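MRNA-capping enzyme subunit alpha (Saccharomyces cerevisiae, PDB 3KYH) catalyses the second step of mRNA capping, passing GMP from GTP to the 5'-diphosphate end of RNA through a covalent enzyme-GMP intermediate. Local coordinates at residues His65-Cys70 against Phe231-Ala236; Val69-Asp74 against Asp220-Leu225; Gly75-Met80 against Ile96-Asn101; Glu178-Tyr183 against Ile201-Met206. All coordinates share one frame; numbering follows the deposited sequence.

Contact 1. Residues His65-Cys70 against Phe231-Ala236; sequences HDYYVC and FTPVKA
Y68 and T232 form the hydrogen-bonded pair of an antiparallel ladder, with Y67–P233 and V69–F231 as the non-hydrogen-bonded pairs beside it, and the strand axes approach to 4.3 Å at 152°. These are neighbouring strands, 67-73 and 229-233, of a sheet in the catalytic domain. T232 N reaches Y68 O at 2.9 Å, Y68 N returns to T232 O, and V234 N carries the bonding past the strand end to D66 O at 2.9 Å. On the face shared by Y67, V69, F231 and P233, CG1 of V69 sits over the centre of the F231 ring, a CH-pi contact 3.3 Å from the centroid. P233 CB lies over the Y67 ring, offset toward its rim and 3.6 Å from the centroid, while Y67 OH is held by L246 O. Helix 212-219 packs against V69 and F231. On the side of Y68 and T232, V234, past the strand end, holds CG2 anti to its carbonyl carbon; this methyl stands over the centre of the Y68 ring, a CH-pi contact 3.8 Å from its centroid. Beyond the strands K235 bends at chi3, and its NZ meets D66 OD2 in a salt bridge of 2.8 Å, nearly along the carboxylate C-O bond.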
loop_
_atom_site.group_PDB
_atom_site.type_symbol
_atom_site.label_atom_id
_atom_site.label_comp_id
_atom_site.label_asym_id
_atom_site.label_seq_id
_atom_site.Cartn_x
_atom_site.Cartn_y
_atom_site.Cartn_z
ATOM N N HIS C 65 61.983 -11.559 24.079
ATOM C CA HIS C 65 62.162 -11.811 22.651
ATOM C C HIS C 65 63.134 -10.810 22.027
ATOM O O HIS C 65 63.833 -10.073 22.743
ATOM C CB HIS C 65 60.809 -11.737 21.925
ATOM C CG HIS C 65 59.931 -12.925 22.154
ATOM N ND1 HIS C 65 59.050 -13.006 23.213
ATOM C CD2 HIS C 65 59.790 -14.077 21.450
ATOM C CE1 HIS C 65 58.418 -14.167 23.162
ATOM N NE2 HIS C 65 58.849 -14.836 22.103
ATOM N N ASP C 66 63.148 -10.799 20.687
ATOM C CA ASP C 66 64.003 -9.934 19.871
ATOM C C ASP C 66 63.039 -9.221 18.916
ATOM O O ASP C 66 62.385 -9.869 18.104
ATOM C CB ASP C 66 65.043 -10.767 19.094
ATOM C CG ASP C 66 65.708 -11.878 19.934
ATOM O OD1 ASP C 66 66.948 -11.972 19.877
ATOM O OD2 ASP C 66 65.025 -12.698 20.599
ATOM N N TYR C 67 62.939 -7.896 19.034
ATOM C CA TYR C 67 61.839 -7.116 18.444
ATOM C C TYR C 67 62.225 -5.997 17.476
ATOM O O TYR C 67 63.367 -5.543 17.456
ATOM C CB TYR C 67 60.998 -6.507 19.561
ATOM C CG TYR C 67 59.663 -7.174 19.829
ATOM C CD1 TYR C 67 59.537 -8.176 20.807
ATOM C CD2 TYR C 67 58.509 -6.738 19.163
ATOM C CE1 TYR C 67 58.295 -8.741 21.098
ATOM C CE2 TYR C 67 57.264 -7.322 19.407
ATOM C CZ TYR C 67 57.168 -8.318 20.381
ATOM O OH TYR C 67 55.935 -8.882 20.637
ATOM N N TYR C 68 61.234 -5.562 16.698
ATOM C CA TYR C 68 61.341 -4.540 15.661
ATOM C C TYR C 68 60.502 -3.298 15.950
ATOM O O TYR C 68 59.448 -3.361 16.622
ATOM C CB TYR C 68 60.830 -5.092 14.328
ATOM C CG TYR C 68 61.782 -5.943 13.490
ATOM C CD1 TYR C 68 61.277 -6.936 12.631
ATOM C CD2 TYR C 68 63.172 -5.738 13.516
ATOM C CE1 TYR C 68 62.116 -7.692 11.827
ATOM C CE2 TYR C 68 64.027 -6.515 12.724
ATOM C CZ TYR C 68 63.487 -7.478 11.879
ATOM O OH TYR C 68 64.326 -8.232 11.094
ATOM N N VAL C 69 60.963 -2.179 15.394
ATOM C CA VAL C 69 60.175 -0.952 15.329
ATOM C C VAL C 69 60.342 -0.128 14.071
ATOM O O VAL C 69 61.464 0.184 13.637
ATOM C CB VAL C 69 60.393 0.006 16.508
ATOM C CG1 VAL C 69 59.474 -0.351 17.649
ATOM C CG2 VAL C 69 61.878 0.070 16.922
ATOM N N CYS C 70 59.184 0.238 13.529
ATOM C CA CYS C 70 59.064 1.314 12.554
ATOM C C CYS C 70 57.870 2.124 13.041
ATOM O O CYS C 70 57.117 1.637 13.899
ATOM C CB CYS C 70 58.819 0.747 11.159
ATOM S SG CYS C 70 57.455 -0.460 11.056
ATOM N N PHE C 231 55.369 -2.257 16.543
ATOM C CA PHE C 231 56.370 -3.155 17.153
ATOM C C PHE C 231 56.202 -4.569 16.591
ATOM O O PHE C 231 55.091 -5.117 16.667
ATOM C CB PHE C 231 56.194 -3.217 18.696
ATOM C CG PHE C 231 56.951 -2.147 19.476
ATOM C CD1 PHE C 231 56.440 -0.856 19.596
ATOM C CD2 PHE C 231 58.121 -2.454 20.162
ATOM C CE1 PHE C 231 57.135 0.132 20.319
ATOM C CE2 PHE C 231 58.799 -1.486 20.901
ATOM C CZ PHE C 231 58.309 -0.184 20.962
ATOM N N THR C 232 57.273 -5.176 16.064
ATOM C CA THR C 232 57.166 -6.531 15.488
ATOM C C THR C 232 58.209 -7.514 16.038
ATOM O O THR C 232 59.390 -7.175 16.110
ATOM C CB THR C 232 57.246 -6.529 13.949
ATOM O OG1 THR C 232 56.605 -5.361 13.424
ATOM C CG2 THR C 232 56.560 -7.758 13.373
ATOM N N PRO C 233 57.791 -8.739 16.418
ATOM C CA PRO C 233 58.801 -9.661 16.944
ATOM C C PRO C 233 59.457 -10.504 15.847
ATOM O O PRO C 233 58.752 -11.131 15.042
ATOM C CB PRO C 233 58.003 -10.532 17.913
ATOM C CG PRO C 233 56.561 -10.484 17.379
ATOM C CD PRO C 233 56.436 -9.329 16.425
ATOM N N VAL C 234 60.792 -10.491 15.817
ATOM C CA VAL C 234 61.598 -11.227 14.832
ATOM C C VAL C 234 61.205 -12.726 14.867
ATOM O O VAL C 234 60.312 -13.151 14.130
ATOM C CB VAL C 234 63.139 -10.993 15.061
ATOM C CG1 VAL C 234 64.010 -11.774 14.055
ATOM C CG2 VAL C 234 63.500 -9.502 15.045
ATOM N N LYS C 235 61.861 -13.494 15.736
ATOM C CA LYS C 235 61.599 -14.904 16.041
ATOM C C LYS C 235 60.169 -15.473 15.924
ATOM O O LYS C 235 60.014 -16.687 15.761
ATOM C CB LYS C 235 62.118 -15.179 17.461
ATOM C CG LYS C 235 63.621 -15.483 17.576
ATOM C CD LYS C 235 64.230 -15.128 18.941
ATOM C CE LYS C 235 63.447 -15.644 20.184
ATOM N NZ LYS C 235 64.171 -15.231 21.437
ATOM N N ALA C 236 59.146 -14.621 16.039
ATOM C CA ALA C 236 57.729 -15.024 15.993
ATOM C C ALA C 236 57.130 -15.300 14.607
ATOM O O ALA C 236 57.570 -14.717 13.609
ATOM C CB ALA C 236 56.876 -13.989 16.708
#

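Contact 2. Residues Val69-Asp74 against Asp220-Leu225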
loop_
_atom_site.group_PDB
_atom_site.type_symbol
_atom_site.label_atom_id
_atom_site.label_comp_id
_atom_site.label_asym_id
_atom_site.label_seq_id
_atom_site.Cartn_x
_atom_site.Cartn_y
_atom_site.Cartn_z
ATOM N N VAL C 69 60.963 -2.179 15.394
ATOM C CA VAL C 69 60.175 -0.952 15.329
ATOM C C VAL C 69 60.342 -0.128 14.071
ATOM O O VAL C 69 61.464 0.184 13.637
ATOM C CB VAL C 69 60.393 0.006 16.508
ATOM C CG1 VAL C 69 59.474 -0.351 17.649
ATOM C CG2 VAL C 69 61.878 0.070 16.922
ATOM N N CYS C 70 59.184 0.238 13.529
ATOM C CA CYS C 70 59.064 1.314 12.554
ATOM C C CYS C 70 57.870 2.124 13.041
ATOM O O CYS C 70 57.117 1.637 13.899
ATOM C CB CYS C 70 58.819 0.747 11.159
ATOM S SG CYS C 70 57.455 -0.460 11.056
ATOM N N GLU C 71 57.773 3.374 12.568
ATOM C CA GLU C 71 56.572 4.234 12.679
ATOM C C GLU C 71 55.269 3.646 12.098
ATOM O O GLU C 71 55.325 2.908 11.125
ATOM C CB GLU C 71 56.873 5.550 11.970
ATOM C CG GLU C 71 57.480 5.384 10.556
ATOM C CD GLU C 71 56.448 5.444 9.421
ATOM O OE1 GLU C 71 55.219 5.417 9.668
ATOM O OE2 GLU C 71 56.874 5.540 8.252
ATOM N N LYS C 72 54.109 3.966 12.672
ATOM C CA LYS C 72 52.799 3.560 12.099
ATOM C C LYS C 72 52.381 4.507 10.950
ATOM O O LYS C 72 51.828 5.595 11.221
ATOM C CB LYS C 72 51.677 3.484 13.179
ATOM C CG LYS C 72 50.303 3.098 12.623
ATOM C CD LYS C 72 49.102 3.046 13.618
ATOM C CE LYS C 72 47.751 3.533 12.962
ATOM N NZ LYS C 72 46.503 2.866 13.434
ATOM N N THR C 73 52.637 4.113 9.694
ATOM C CA THR C 73 52.166 4.876 8.527
ATOM C C THR C 73 50.644 4.985 8.507
ATOM O O THR C 73 49.956 3.973 8.694
ATOM C CB THR C 73 52.584 4.248 7.196
ATOM O OG1 THR C 73 52.422 2.826 7.256
ATOM C CG2 THR C 73 54.025 4.572 6.868
ATOM N N ASP C 74 50.129 6.201 8.311
ATOM C CA ASP C 74 48.677 6.458 8.284
ATOM C C ASP C 74 48.125 6.569 6.853
ATOM O O ASP C 74 47.619 7.622 6.400
ATOM C CB ASP C 74 48.286 7.664 9.159
ATOM C CG ASP C 74 46.770 7.775 9.380
ATOM O OD1 ASP C 74 46.035 8.162 8.435
ATOM O OD2 ASP C 74 46.302 7.531 10.519
ATOM N N ASP C 220 58.436 12.551 13.802
ATOM C CA ASP C 220 57.829 13.837 13.374
ATOM C C ASP C 220 58.359 14.492 12.081
ATOM O O ASP C 220 57.787 15.482 11.604
ATOM C CB ASP C 220 57.911 14.874 14.508
ATOM C CG ASP C 220 56.748 14.781 15.497
ATOM O OD1 ASP C 220 56.830 15.454 16.553
ATOM O OD2 ASP C 220 55.749 14.069 15.229
ATOM N N LYS C 221 59.444 13.962 11.523
ATOM C CA LYS C 221 60.088 14.590 10.360
ATOM C C LYS C 221 60.037 13.748 9.068
ATOM O O LYS C 221 60.808 13.965 8.120
ATOM C CB LYS C 221 61.498 15.141 10.718
ATOM C CG LYS C 221 61.562 16.653 11.041
ATOM C CD LYS C 221 60.795 17.114 12.304
ATOM C CE LYS C 221 60.490 18.637 12.276
ATOM N NZ LYS C 221 59.591 19.171 13.369
ATOM N N LEU C 222 59.048 12.859 9.013
ATOM C CA LEU C 222 58.763 11.995 7.854
ATOM C C LEU C 222 57.720 12.591 6.879
ATOM O O LEU C 222 56.702 13.099 7.348
ATOM C CB LEU C 222 58.294 10.618 8.353
ATOM C CG LEU C 222 59.313 9.777 9.142
ATOM C CD1 LEU C 222 58.591 8.823 10.073
ATOM C CD2 LEU C 222 60.317 9.043 8.250
ATOM N N PRO C 223 57.961 12.509 5.539
ATOM C CA PRO C 223 57.119 13.021 4.432
ATOM C C PRO C 223 55.661 12.526 4.361
ATOM O O PRO C 223 54.795 13.289 3.921
ATOM C CB PRO C 223 57.869 12.544 3.189
ATOM C CG PRO C 223 58.581 11.314 3.651
ATOM C CD PRO C 223 59.108 11.769 4.979
ATOM N N HIS C 224 55.413 11.255 4.698
ATOM C CA HIS C 224 54.048 10.733 4.903
ATOM C C HIS C 224 53.592 10.869 6.371
ATOM O O HIS C 224 54.169 11.661 7.119
ATOM C CB HIS C 224 53.866 9.303 4.370
ATOM C CG HIS C 224 54.876 8.317 4.872
ATOM N ND1 HIS C 224 55.807 7.720 4.045
ATOM C CD2 HIS C 224 55.091 7.802 6.106
ATOM C CE1 HIS C 224 56.563 6.899 4.750
ATOM N NE2 HIS C 224 56.149 6.930 6.004
ATOM N N LEU C 225 52.570 10.123 6.784
ATOM C CA LEU C 225 51.937 10.341 8.074
ATOM C C LEU C 225 52.221 9.206 9.021
ATOM O O LEU C 225 52.250 8.056 8.588
ATOM C CB LEU C 225 50.418 10.447 7.933
ATOM C CG LEU C 225 49.778 11.408 6.945
ATOM C CD1 LEU C 225 49.341 10.530 5.775
ATOM C CD2 LEU C 225 48.582 12.072 7.626
#
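E71 and H224 join the strand 67-73 to the loop 220-225 through a histidine-carboxylate hydrogen bond, next to the KTDG sequence of residues 72-75, the nucleotidyl-transfer motif of capping enzymes and ligases that carries the GMP-accepting K72. H224 NE2 donates to E71 OE2 at 2.7 Å and 167°. The oxygen is met on its syn side, 26° out of the carboxylate plane, yet it lies in the plane of the imidazole. The same OE2 takes a weak bond from H205 NE2, and H224 ND1 has a weak partner in Q138 OE1, which leaves the ring held firmly at NE2 and only weakly at ND1. The second hydrogen bond is backbone to backbone, D74 N to L225 O at 2.8 Å, and T73 CA sends its hydrogen to that same carbonyl oxygen at 3.2 Å.

Among the apolar contacts, L222 and E71 meet tip to tip, CD1 against CG at 3.6 Å, with E71 CG set between its backbone N and carbonyl carbon (chi1 49°). An alanine at E71 would probably leave H224 NE2 without its acceptor and the ring freer to turn, and open a gap beside L222 CD1. The K72 side chain starts off away from the loop. Beside the histidine, T73 CG2 lies 3.3 Å from H224 NE2; toward the segment's end D74 CB meets L225 CB at 3.7 Å.

Contact 3. Residues Gly75-Met80 against Ile96-Asn101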
loop_
_atom_site.group_PDB
_atom_site.type_symbol
_atom_site.label_atom_id
_atom_site.label_comp_id
_atom_site.label_asym_id
_atom_site.label_seq_id
_atom_site.Cartn_x
_atom_site.Cartn_y
_atom_site.Cartn_z
ATOM N N GLY C 75 48.233 5.450 6.141
ATOM C CA GLY C 75 47.652 5.356 4.810
ATOM C C GLY C 75 46.387 4.519 4.810
ATOM O O GLY C 75 45.611 4.508 5.794
ATOM N N LEU C 76 46.195 3.819 3.688
ATOM C CA LEU C 76 45.035 2.981 3.482
ATOM C C LEU C 76 45.549 1.573 3.434
ATOM O O LEU C 76 45.969 1.147 2.360
ATOM C CB LEU C 76 44.356 3.333 2.157
ATOM C CG LEU C 76 42.916 2.833 1.966
ATOM C CD1 LEU C 76 41.935 3.575 2.879
ATOM C CD2 LEU C 76 42.433 2.919 0.518
ATOM N N ARG C 77 45.578 0.885 4.583
ATOM C CA ARG C 77 46.019 -0.522 4.624
ATOM C C ARG C 77 45.227 -1.382 3.635
ATOM O O ARG C 77 44.005 -1.571 3.741
ATOM C CB ARG C 77 45.988 -1.151 6.020
ATOM C CG ARG C 77 46.479 -2.626 6.039
ATOM C CD ARG C 77 47.814 -2.706 6.763
ATOM N NE ARG C 77 48.181 -4.064 7.153
ATOM C CZ ARG C 77 47.493 -4.812 8.017
ATOM N NH1 ARG C 77 46.378 -4.346 8.592
ATOM N NH2 ARG C 77 47.909 -6.048 8.282
ATOM N N VAL C 78 46.021 -1.939 2.729
ATOM C CA VAL C 78 45.641 -2.541 1.462
ATOM C C VAL C 78 46.742 -3.590 1.199
ATOM O O VAL C 78 47.922 -3.198 1.054
ATOM C CB VAL C 78 45.662 -1.377 0.417
ATOM C CG1 VAL C 78 46.176 -1.779 -0.938
ATOM C CG2 VAL C 78 44.304 -0.758 0.261
ATOM N N LEU C 79 46.407 -4.894 1.233
ATOM C CA LEU C 79 47.442 -5.925 0.905
ATOM C C LEU C 79 47.685 -5.913 -0.561
ATOM O O LEU C 79 46.896 -5.279 -1.299
ATOM C CB LEU C 79 47.206 -7.386 1.349
ATOM C CG LEU C 79 48.062 -7.819 2.545
ATOM C CD1 LEU C 79 47.262 -8.056 3.793
ATOM C CD2 LEU C 79 48.779 -9.052 2.260
ATOM N N MET C 80 48.804 -6.540 -0.940
ATOM C CA MET C 80 49.035 -6.848 -2.356
ATOM C C MET C 80 48.791 -8.327 -2.641
ATOM O O MET C 80 49.284 -9.205 -1.901
ATOM C CB MET C 80 50.441 -6.440 -2.817
ATOM C CG MET C 80 50.709 -6.738 -4.294
ATOM S SD MET C 80 49.939 -5.499 -5.345
ATOM C CE MET C 80 51.388 -4.650 -5.988
ATOM N N ILE C 96 43.699 -5.656 -1.308
ATOM C CA ILE C 96 42.740 -6.070 -0.270
ATOM C C ILE C 96 42.628 -5.102 0.936
ATOM O O ILE C 96 43.497 -5.076 1.829
ATOM C CB ILE C 96 42.963 -7.573 0.137
ATOM C CG1 ILE C 96 44.221 -7.764 0.991
ATOM C CG2 ILE C 96 43.063 -8.461 -1.121
ATOM C CD1 ILE C 96 44.565 -9.206 1.314
ATOM N N ASP C 97 41.554 -4.301 0.940
ATOM C CA ASP C 97 41.298 -3.268 1.979
ATOM C C ASP C 97 40.844 -3.833 3.327
ATOM O O ASP C 97 40.921 -5.042 3.518
ATOM C CB ASP C 97 40.415 -2.111 1.458
ATOM C CG ASP C 97 39.053 -2.575 0.949
ATOM O OD1 ASP C 97 38.159 -1.750 0.624
ATOM O OD2 ASP C 97 38.863 -3.800 0.881
ATOM N N ARG C 98 40.421 -2.974 4.261
ATOM C CA ARG C 98 40.138 -3.334 5.675
ATOM C C ARG C 98 38.929 -4.276 5.797
ATOM O O ARG C 98 38.938 -5.301 6.505
ATOM C CB ARG C 98 39.945 -2.053 6.517
ATOM C CG ARG C 98 39.973 -2.234 8.056
ATOM C CD ARG C 98 41.370 -2.099 8.665
ATOM N NE ARG C 98 41.767 -0.696 8.812
ATOM C CZ ARG C 98 42.913 -0.277 9.346
ATOM N NH1 ARG C 98 43.814 -1.149 9.795
ATOM N NH2 ARG C 98 43.160 1.027 9.433
ATOM N N GLU C 99 37.867 -3.887 5.114
ATOM C CA GLU C 99 36.821 -4.827 4.765
ATOM C C GLU C 99 37.432 -5.587 3.573
ATOM O O GLU C 99 38.133 -4.977 2.765
ATOM C CB GLU C 99 35.547 -4.045 4.400
ATOM C CG GLU C 99 34.324 -4.887 4.083
ATOM C CD GLU C 99 33.886 -5.761 5.237
ATOM O OE1 GLU C 99 33.450 -5.203 6.261
ATOM O OE2 GLU C 99 33.984 -7.001 5.114
ATOM N N ASN C 100 37.258 -6.908 3.509
ATOM C CA ASN C 100 37.867 -7.721 2.439
ATOM C C ASN C 100 37.284 -7.478 1.046
ATOM O O ASN C 100 36.331 -8.153 0.615
ATOM C CB ASN C 100 37.845 -9.213 2.780
ATOM C CG ASN C 100 39.166 -9.706 3.302
ATOM O OD1 ASN C 100 39.872 -10.479 2.639
ATOM N ND2 ASN C 100 39.527 -9.236 4.488
ATOM N N ASN C 101 37.854 -6.480 0.375
ATOM C CA ASN C 101 37.358 -6.004 -0.910
ATOM C C ASN C 101 38.546 -5.844 -1.861
ATOM O O ASN C 101 39.610 -5.381 -1.432
ATOM C CB ASN C 101 36.593 -4.695 -0.718
ATOM C CG ASN C 101 35.838 -4.637 0.622
ATOM O OD1 ASN C 101 34.944 -5.454 0.896
ATOM N ND2 ASN C 101 36.202 -3.657 1.458
#
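L79 and I96 pair through both of their backbone groups: L79 N donates to I96 O at 3.0 Å, and I96 N answers to L79 O at 3.2 Å. One residue back, V78 CA directs its hydrogen at the same I96 carbonyl oxygen, 3.3 Å away.

The L79 and I96 side chains share one face of the sheet, where they run side by side and point the same way, with the methyl carbons L79 CD1 and I96 CD1 at 3.8 Å. I96 carries CG1 between its backbone N and carbonyl carbon (chi1 74°), on the flank where L79 lies. An alanine at L79 would probably leave I96 CD1 without its methyl neighbour and open a gap that L130 and D132 now border. Away from that face V78 adds a separate, looser touch, CG2 to D97 CB at 4.3 Å.

This is the antiparallel pairing of strands 76-84 and 91-96, a beta hairpin in the larger sheet of the catalytic domain, taken at the point where the second strand gives way to the turn leading to strand 102-105. That turn is tied internally: N101 ND2 donates to D97 OD1 at 2.9 Å, almost straight at 175°, and N100 centres an inverse gamma turn.

Charged groups come last. R77 NH1 and R98 NH1 stand 4.3 Å apart, two like charges. R77 NH2 makes a salt bridge to D132 OD2, which probably offsets part of the repulsion, and the same NH2 bonds to S48 O.

Contact 4. Residues Glu178-Tyr183 against Ile201-Met206; sequences EFFKPY and ISMKHM
F180 turns one ring face to M203, whose CG stands over the ring centre, a CH-pi contact 3.8 Å from the centroid. The M203 chain bends at chi2 and chi3, and SD comes in obliquely at 4.7 Å from the same centroid, a Met-aromatic contact. F180 has CG anti to the backbone N (chi1 -168°), and its CB points toward the strand. S202 meets the edge of that ring: its CA is 3.6 Å from F180 CE1, and its N lies in the ring plane. I201 and F180 pass alongside, pointing opposite ways, with I201 CG2 at 4.0 Å from F180 CE1.

The setting is a helix laid against a beta sheet. Helix 168-189 runs over strand 200-203; the axes of 178-183 and 201-203 come within 9.7 Å, and the F180 and Y183 rings, I201 and M203 meet between them. I201 is wedged between the aromatics: its CB lies over one face of the Y183 ring, displaced toward the rim, and CD1 meets Y183 CE1 at 3.5 Å. F179 brings its CE2 to within 4.5 Å of I201 CG2, while its ring makes a T-shaped contact with F110.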
loop_
_atom_site.group_PDB
_atom_site.type_symbol
_atom_site.label_atom_id
_atom_site.label_comp_id
_atom_site.label_asym_id
_atom_site.label_seq_id
_atom_site.Cartn_x
_atom_site.Cartn_y
_atom_site.Cartn_z
ATOM N N GLU C 178 63.187 -12.326 -3.599
ATOM C CA GLU C 178 62.013 -12.754 -4.340
ATOM C C GLU C 178 61.256 -11.637 -5.065
ATOM O O GLU C 178 61.479 -11.441 -6.260
ATOM C CB GLU C 178 61.114 -13.662 -3.497
ATOM C CG GLU C 178 61.491 -15.128 -3.578
ATOM C CD GLU C 178 62.522 -15.549 -2.543
ATOM O OE1 GLU C 178 63.530 -14.817 -2.364
ATOM O OE2 GLU C 178 62.318 -16.627 -1.924
ATOM N N PHE C 179 60.383 -10.909 -4.374
ATOM C CA PHE C 179 59.571 -9.911 -5.053
ATOM C C PHE C 179 60.253 -8.583 -5.456
ATOM O O PHE C 179 60.104 -8.147 -6.598
ATOM C CB PHE C 179 58.319 -9.659 -4.229
ATOM C CG PHE C 179 57.467 -8.538 -4.732
ATOM C CD1 PHE C 179 56.667 -8.708 -5.857
ATOM C CD2 PHE C 179 57.409 -7.335 -4.041
ATOM C CE1 PHE C 179 55.834 -7.697 -6.302
ATOM C CE2 PHE C 179 56.572 -6.306 -4.487
ATOM C CZ PHE C 179 55.785 -6.490 -5.626
ATOM N N PHE C 180 60.983 -7.954 -4.531
ATOM C CA PHE C 180 61.458 -6.575 -4.687
ATOM C C PHE C 180 62.651 -6.410 -5.629
ATOM O O PHE C 180 62.620 -5.544 -6.512
ATOM C CB PHE C 180 61.746 -5.962 -3.311
ATOM C CG PHE C 180 61.966 -4.469 -3.330
ATOM C CD1 PHE C 180 60.904 -3.602 -3.126
ATOM C CD2 PHE C 180 63.248 -3.935 -3.482
ATOM C CE1 PHE C 180 61.103 -2.218 -3.099
ATOM C CE2 PHE C 180 63.464 -2.565 -3.470
ATOM C CZ PHE C 180 62.386 -1.694 -3.273
ATOM N N LYS C 181 63.721 -7.168 -5.379
ATOM C CA LYS C 181 64.905 -7.216 -6.253
ATOM C C LYS C 181 64.501 -7.199 -7.770
ATOM O O LYS C 181 64.853 -6.231 -8.455
ATOM C CB LYS C 181 65.802 -8.411 -5.846
ATOM C CG LYS C 181 67.314 -8.211 -5.803
ATOM C CD LYS C 181 67.944 -8.263 -7.192
ATOM C CE LYS C 181 69.204 -9.092 -7.265
ATOM N NZ LYS C 181 69.310 -9.488 -8.718
ATOM N N PRO C 182 63.685 -8.175 -8.265
ATOM C CA PRO C 182 63.199 -8.199 -9.656
ATOM C C PRO C 182 62.227 -7.095 -10.062
ATOM O O PRO C 182 62.254 -6.690 -11.222
ATOM C CB PRO C 182 62.496 -9.542 -9.756
ATOM C CG PRO C 182 61.953 -9.732 -8.436
ATOM C CD PRO C 182 63.087 -9.304 -7.532
ATOM N N TYR C 183 61.380 -6.607 -9.154
ATOM C CA TYR C 183 60.723 -5.312 -9.415
ATOM C C TYR C 183 61.853 -4.316 -9.678
ATOM O O TYR C 183 61.915 -3.752 -10.764
ATOM C CB TYR C 183 59.771 -4.837 -8.291
ATOM C CG TYR C 183 59.285 -3.397 -8.415
ATOM C CD1 TYR C 183 57.975 -3.110 -8.821
ATOM C CD2 TYR C 183 60.127 -2.305 -8.113
ATOM C CE1 TYR C 183 57.518 -1.773 -8.946
ATOM C CE2 TYR C 183 59.683 -0.966 -8.241
ATOM C CZ TYR C 183 58.375 -0.711 -8.655
ATOM O OH TYR C 183 57.930 0.593 -8.775
ATOM N N ILE C 201 56.988 1.606 -5.594
ATOM C CA ILE C 201 57.100 0.596 -4.526
ATOM C C ILE C 201 58.406 0.736 -3.737
ATOM O O ILE C 201 59.430 1.133 -4.291
ATOM C CB ILE C 201 56.876 -0.835 -5.073
ATOM C CG1 ILE C 201 55.395 -1.022 -5.416
ATOM C CG2 ILE C 201 57.181 -1.909 -4.026
ATOM C CD1 ILE C 201 55.023 -0.568 -6.797
ATOM N N SER C 202 58.327 0.544 -2.419
ATOM C CA SER C 202 59.512 0.575 -1.566
ATOM C C SER C 202 59.333 -0.312 -0.370
ATOM O O SER C 202 58.184 -0.592 0.021
ATOM C CB SER C 202 59.906 1.986 -1.124
ATOM O OG SER C 202 61.171 1.933 -0.456
ATOM N N MET C 203 60.468 -0.747 0.185
ATOM C CA MET C 203 60.482 -1.541 1.416
ATOM C C MET C 203 60.154 -0.691 2.671
ATOM O O MET C 203 60.522 0.481 2.732
ATOM C CB MET C 203 61.824 -2.278 1.570
ATOM C CG MET C 203 62.070 -3.373 0.524
ATOM S SD MET C 203 61.435 -5.025 0.862
ATOM C CE MET C 203 62.842 -5.651 1.799
ATOM N N LYS C 204 59.419 -1.247 3.642
ATOM C CA LYS C 204 59.275 -0.546 4.928
ATOM C C LYS C 204 60.627 -0.570 5.638
ATOM O O LYS C 204 61.230 -1.633 5.878
ATOM C CB LYS C 204 58.122 -1.050 5.823
ATOM C CG LYS C 204 57.548 0.036 6.759
ATOM C CD LYS C 204 56.100 -0.252 7.194
ATOM C CE LYS C 204 55.485 0.838 8.116
ATOM N NZ LYS C 204 54.112 0.501 8.692
ATOM N N HIS C 205 61.117 0.646 5.842
ATOM C CA HIS C 205 62.397 0.950 6.471
ATOM C C HIS C 205 62.637 0.364 7.897
ATOM O O HIS C 205 62.674 1.126 8.878
ATOM C CB HIS C 205 62.513 2.478 6.473
ATOM C CG HIS C 205 61.270 3.184 6.943
ATOM N ND1 HIS C 205 60.942 4.460 6.520
ATOM C CD2 HIS C 205 60.272 2.795 7.780
ATOM C CE1 HIS C 205 59.812 4.834 7.097
ATOM N NE2 HIS C 205 59.387 3.843 7.868
ATOM N N MET C 206 62.873 -0.949 8.011
ATOM C CA MET C 206 62.938 -1.596 9.326
ATOM C C MET C 206 64.116 -1.208 10.226
ATOM O O MET C 206 65.217 -0.956 9.727
ATOM C CB MET C 206 62.851 -3.121 9.206
ATOM C CG MET C 206 62.076 -3.805 10.364
ATOM S SD MET C 206 60.283 -4.093 10.158
ATOM C CE MET C 206 59.692 -2.487 9.533
#

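Overall arrangement
Contacts 1 and 2 follow one strand, 67-73, and share V69 and C70; their centres lie 18 Å apart. Contact 1 pairs the strand within its sheet, and contact 2 fastens its end, which bears the active-site K72. Contact 3 picks up the chain directly after it, and the R98 side chain comes to about 6 Å from that of K72, against about 9 Å for F231 of contact 1. The 201-206 segment of contact 4 runs back to the strand: K204 NZ probably bonds T73 OG1 at 3.2 Å, and M206 CE packs on C70 SG at 3.4 Å. Contacts 3 and 4 reach the same larger sheet without touching, about 5 Å apart at their nearest atoms.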